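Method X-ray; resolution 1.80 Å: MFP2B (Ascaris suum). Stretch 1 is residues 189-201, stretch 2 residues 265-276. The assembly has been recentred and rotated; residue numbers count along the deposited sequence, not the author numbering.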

# COMPACT_ATOMS: atom_id res chain seq x y z
N ARG A 189 12.27 -0.83 -15.18
CA ARG A 189 12.26 0.14 -14.08
C ARG A 189 10.86 0.23 -13.45
O ARG A 189 9.83 0.04 -14.10
N VAL A 190 10.86 0.56 -12.16
CA VAL A 190 9.67 0.59 -11.33
C VAL A 190 8.82 1.79 -11.71
O VAL A 190 9.32 2.90 -11.79
N THR A 191 7.53 1.58 -11.93
CA THR A 191 6.62 2.69 -12.23
C THR A 191 5.51 2.90 -11.22
O THR A 191 4.73 3.84 -11.33
N LEU A 192 5.44 2.03 -10.22
CA LEU A 192 4.52 2.23 -9.11
C LEU A 192 5.19 2.96 -7.95
O LEU A 192 6.30 2.68 -7.62
N ASN A 193 4.50 3.90 -7.35
CA ASN A 193 4.99 4.57 -6.14
C ASN A 193 5.24 3.51 -5.10
O ASN A 193 4.43 2.58 -4.93
N GLU A 194 6.34 3.64 -4.40
CA GLU A 194 6.75 2.70 -3.38
C GLU A 194 6.22 3.16 -2.01
O GLU A 194 6.59 4.23 -1.52
N TRP A 195 5.33 2.37 -1.41
CA TRP A 195 4.75 2.68 -0.10
C TRP A 195 5.12 1.62 0.92
O TRP A 195 4.90 0.44 0.68
N ALA A 196 5.66 2.01 2.07
CA ALA A 196 6.13 1.05 3.03
C ALA A 196 5.17 1.06 4.24
O ALA A 196 4.73 2.10 4.70
N ASP A 197 4.90 -0.10 4.79
CA ASP A 197 4.03 -0.23 5.99
C ASP A 197 4.82 -0.09 7.28
O ASP A 197 5.85 -0.77 7.46
N PHE A 198 4.31 0.77 8.15
CA PHE A 198 4.79 1.01 9.48
C PHE A 198 3.65 1.36 10.39
O PHE A 198 2.60 1.80 9.95
N ARG A 199 3.87 1.22 11.69
CA ARG A 199 2.93 1.74 12.67
C ARG A 199 3.50 2.98 13.30
O ARG A 199 4.69 3.05 13.54
N CYS A 200 2.64 3.93 13.64
CA CYS A 200 3.09 5.09 14.38
C CYS A 200 3.65 4.61 15.69
O CYS A 200 3.15 3.62 16.26
N GLY A 201 4.75 5.25 16.07
CA GLY A 201 5.55 4.84 17.22
C GLY A 201 6.60 3.77 16.98
O GLY A 201 7.39 3.52 17.89
N LYS A 265 -3.06 7.63 18.55
CA LYS A 265 -3.70 6.34 18.31
C LYS A 265 -3.89 6.11 16.80
O LYS A 265 -4.93 5.62 16.35
N ILE A 266 -2.88 6.50 16.04
CA ILE A 266 -2.98 6.51 14.58
C ILE A 266 -2.82 5.09 14.01
O ILE A 266 -3.49 4.70 13.02
N GLY A 267 -1.94 4.31 14.62
CA GLY A 267 -1.79 2.90 14.25
C GLY A 267 -1.05 2.76 12.91
O GLY A 267 -0.07 3.46 12.65
N SER A 268 -1.55 1.87 12.06
CA SER A 268 -0.92 1.53 10.79
C SER A 268 -1.03 2.67 9.75
O SER A 268 -2.12 3.18 9.52
N ILE A 269 0.11 3.05 9.17
CA ILE A 269 0.20 4.04 8.10
C ILE A 269 1.08 3.51 6.98
O ILE A 269 1.69 2.46 7.11
N GLN A 270 1.10 4.23 5.86
CA GLN A 270 1.98 3.86 4.75
C GLN A 270 2.90 5.06 4.49
O GLN A 270 2.44 6.19 4.39
N ILE A 271 4.18 4.78 4.40
CA ILE A 271 5.16 5.83 4.18
C ILE A 271 5.68 5.77 2.76
O ILE A 271 6.14 4.72 2.29
N LEU A 272 5.66 6.92 2.08
CA LEU A 272 6.13 6.98 0.70
C LEU A 272 7.69 6.96 0.69
O LEU A 272 8.31 7.67 1.47
N TYR A 273 8.26 6.14 -0.19
CA TYR A 273 9.70 6.04 -0.34
C TYR A 273 10.13 6.47 -1.73
O TYR A 273 9.46 6.18 -2.71
N GLU A 274 11.27 7.15 -1.78
CA GLU A 274 11.94 7.47 -3.03
C GLU A 274 12.91 6.34 -3.27
O GLU A 274 13.85 6.10 -2.47
N LEU A 275 12.69 5.65 -4.38
CA LEU A 275 13.51 4.53 -4.75
C LEU A 275 14.89 4.98 -5.20
O LEU A 275 15.06 6.12 -5.58
N PRO A 276 15.87 4.09 -5.16
CA PRO A 276 17.19 4.41 -5.73
C PRO A 276 17.08 4.80 -7.20
O PRO A 276 16.31 4.20 -7.95

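The two stretches pair as neighbouring antiparallel strands, so side chains paired across the ladder share a face of the sheet: W195, D197 and R199 lie with L272, Q270 and S268, whereas E194, A196 and F198 lie with Y273, I271 and I269. The backbone sets this register through hydrogen bonds that include A196 N to I271 O and I271 N to A196 O, both 2.8 Å, and, just past the strand, C200 N to G267 O at 2.9 Å.

On the first face, W195 adopts chi1 m with chi2 at 98°, which lays its indole against L272. The leucine is t, p, and this conformer places CD1 over the six-membered ring, 3.9 Å from its centroid and close to the ring normal, in a CH-pi contact; L272 CB also covers a ring face, 3.7 Å from W195 CZ3. The same L272 CD1 reaches N193 CB at 4.0 Å. Beyond the tryptophan, Q270 (m, t) extends so that OE1 approaches W195 CB at 3.7 Å, while its CG lies 3.7 Å from D197 OD1. D197 is m, and its carboxylate is tied to the partner strand by a water that donates to both D197 OD1 (2.7 Å) and I269 O (2.6 Å). R199 begins m, t, bringing CG to 3.9 Å from S268 OG before the guanidinium leads away to partners elsewhere in the structure. S268, also m, has OG 2.6 Å from a second water, which makes a weak bond to F198 O at 3.2 Å.

The opposite face is organised around Y273. With chi1 at -82° and chi2 near zero, its ring lies beside the small A196 side chain, whose CB sits over one face, 3.8 Å from the ring centroid. F198, m with chi2 at 96°, brings CE1 to 3.2 Å from Y273 OH, the hydroxyl lying at the edge of the phenylalanine ring, and CD1 to 3.6 Å from I271 CD1. I271 is m, t, an extended conformer that carries this methyl to the aromatic ring. E194 turns through t, p; its aliphatic CG packs 3.7 Å from L275 CD2. Nearby, a water accepts from E194 N (2.9 Å) and donates to Y273 O (2.6 Å), bridging the two backbones.

Apolar contacts continue beyond both strands. L275 (m, t) points toward the first stretch, and its CD1 meets CG1 of V190 (t) at 3.6 Å. C200, m, directs SG to I266 CG2 at 3.4 Å and I269 CG2 at 4.0 Å.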

# COMPACT_ATOMS: atom_id res chain seq x y z
CB ARG A 189 12.78 1.51 -14.53
CG ARG A 189 14.29 1.50 -14.77
CD ARG A 189 14.92 2.83 -15.14
NE ARG A 189 14.49 3.31 -16.45
CZ ARG A 189 14.91 4.46 -17.02
NH1 ARG A 189 15.80 5.23 -16.39
NH2 ARG A 189 14.47 4.80 -18.22
CB VAL A 190 10.05 0.72 -9.84
CG1 VAL A 190 8.80 0.81 -9.00
CG2 VAL A 190 10.93 -0.46 -9.38
CB THR A 191 6.03 2.49 -13.62
OG1 THR A 191 5.41 1.19 -13.69
CG2 THR A 191 7.11 2.50 -14.69
CB LEU A 192 4.05 0.88 -8.61
CG LEU A 192 3.38 0.06 -9.72
CD1 LEU A 192 2.70 -1.15 -9.07
CD2 LEU A 192 2.35 0.82 -10.54
CB ASN A 193 3.96 5.54 -5.60
CG ASN A 193 3.65 6.68 -6.55
OD1 ASN A 193 2.48 6.89 -6.92
ND2 ASN A 193 4.69 7.44 -6.93
CB GLU A 194 8.28 2.59 -3.36
CG GLU A 194 8.81 1.57 -2.37
CD GLU A 194 8.74 0.15 -2.87
OE1 GLU A 194 8.32 -0.08 -4.02
OE2 GLU A 194 9.15 -0.75 -2.10
CB TRP A 195 3.21 2.71 -0.25
CG TRP A 195 2.68 3.87 -1.07
CD1 TRP A 195 2.31 3.86 -2.39
CD2 TRP A 195 2.40 5.16 -0.60
NE1 TRP A 195 1.79 5.07 -2.75
CE2 TRP A 195 1.86 5.90 -1.67
CE3 TRP A 195 2.56 5.79 0.64
CZ2 TRP A 195 1.47 7.23 -1.54
CZ3 TRP A 195 2.20 7.08 0.75
CH2 TRP A 195 1.65 7.79 -0.33
CB ALA A 196 7.55 1.40 3.47
CB ASP A 197 3.38 -1.61 5.97
CG ASP A 197 2.38 -1.76 4.82
OD1 ASP A 197 1.31 -1.14 4.93
OD2 ASP A 197 2.62 -2.40 3.77
CB PHE A 198 5.75 2.18 9.48
CG PHE A 198 7.06 1.89 8.88
CD1 PHE A 198 7.33 2.20 7.56
CD2 PHE A 198 8.09 1.34 9.66
CE1 PHE A 198 8.61 1.93 6.99
CE2 PHE A 198 9.37 1.09 9.10
CZ PHE A 198 9.61 1.38 7.77
CB ARG A 199 2.64 0.72 13.77
CG ARG A 199 2.05 -0.62 13.31
CD ARG A 199 1.88 -1.65 14.48
NE ARG A 199 3.19 -1.97 15.04
CZ ARG A 199 4.00 -2.90 14.58
NH1 ARG A 199 3.62 -3.71 13.60
NH2 ARG A 199 5.20 -3.05 15.12
CB CYS A 200 1.95 6.03 14.70
SG CYS A 200 1.47 6.80 13.18
CB LYS A 265 -5.02 6.24 19.07
CG LYS A 265 -4.83 6.23 20.61
CD LYS A 265 -6.15 6.01 21.34
CE LYS A 265 -6.05 6.42 22.81
NZ LYS A 265 -7.38 6.42 23.48
CB ILE A 266 -1.88 7.47 13.99
CG1 ILE A 266 -2.12 8.93 14.34
CG2 ILE A 266 -1.79 7.31 12.46
CD1 ILE A 266 -3.43 9.37 14.13
CB SER A 268 -1.51 0.24 10.23
OG SER A 268 -1.04 -0.90 10.94
CB ILE A 269 0.79 5.38 8.57
CG1 ILE A 269 2.22 5.18 9.09
CG2 ILE A 269 -0.12 6.01 9.61
CD1 ILE A 269 2.96 6.52 9.28
CB GLN A 270 1.20 3.48 3.52
CG GLN A 270 0.34 2.23 3.75
CD GLN A 270 -0.49 1.86 2.53
OE1 GLN A 270 -0.04 2.05 1.42
NE2 GLN A 270 -1.68 1.27 2.73
CB ILE A 271 6.30 5.73 5.18
CG1 ILE A 271 5.79 5.94 6.64
CG2 ILE A 271 7.40 6.77 4.83
CD1 ILE A 271 6.83 5.77 7.75
CB LEU A 272 5.59 8.24 -0.01
CG LEU A 272 5.97 8.38 -1.47
CD1 LEU A 272 5.38 7.29 -2.28
CD2 LEU A 272 5.50 9.70 -2.01
CB TYR A 273 10.16 4.60 -0.17
CG TYR A 273 10.35 4.08 1.23
CD1 TYR A 273 10.20 4.86 2.35
CD2 TYR A 273 10.72 2.75 1.40
CE1 TYR A 273 10.42 4.33 3.64
CE2 TYR A 273 10.95 2.22 2.68
CZ TYR A 273 10.80 3.01 3.78
OH TYR A 273 11.03 2.46 5.02
CB GLU A 274 12.70 8.80 -2.90
CG GLU A 274 13.42 9.26 -4.15
CD GLU A 274 13.90 10.69 -3.97
OE1 GLU A 274 14.74 10.90 -3.08
OE2 GLU A 274 13.39 11.60 -4.67
CB LEU A 275 12.85 3.80 -5.87
CG LEU A 275 11.54 3.16 -5.40
CD1 LEU A 275 10.82 2.63 -6.59
CD2 LEU A 275 11.85 2.05 -4.37
CB PRO A 276 17.95 3.08 -5.57
CG PRO A 276 17.27 2.41 -4.42
CD PRO A 276 15.80 2.70 -4.66
O HOH W 1 8.22 5.82 -5.00
O HOH W 2 0.61 0.05 7.28
O HOH W 3 1.28 -1.09 9.72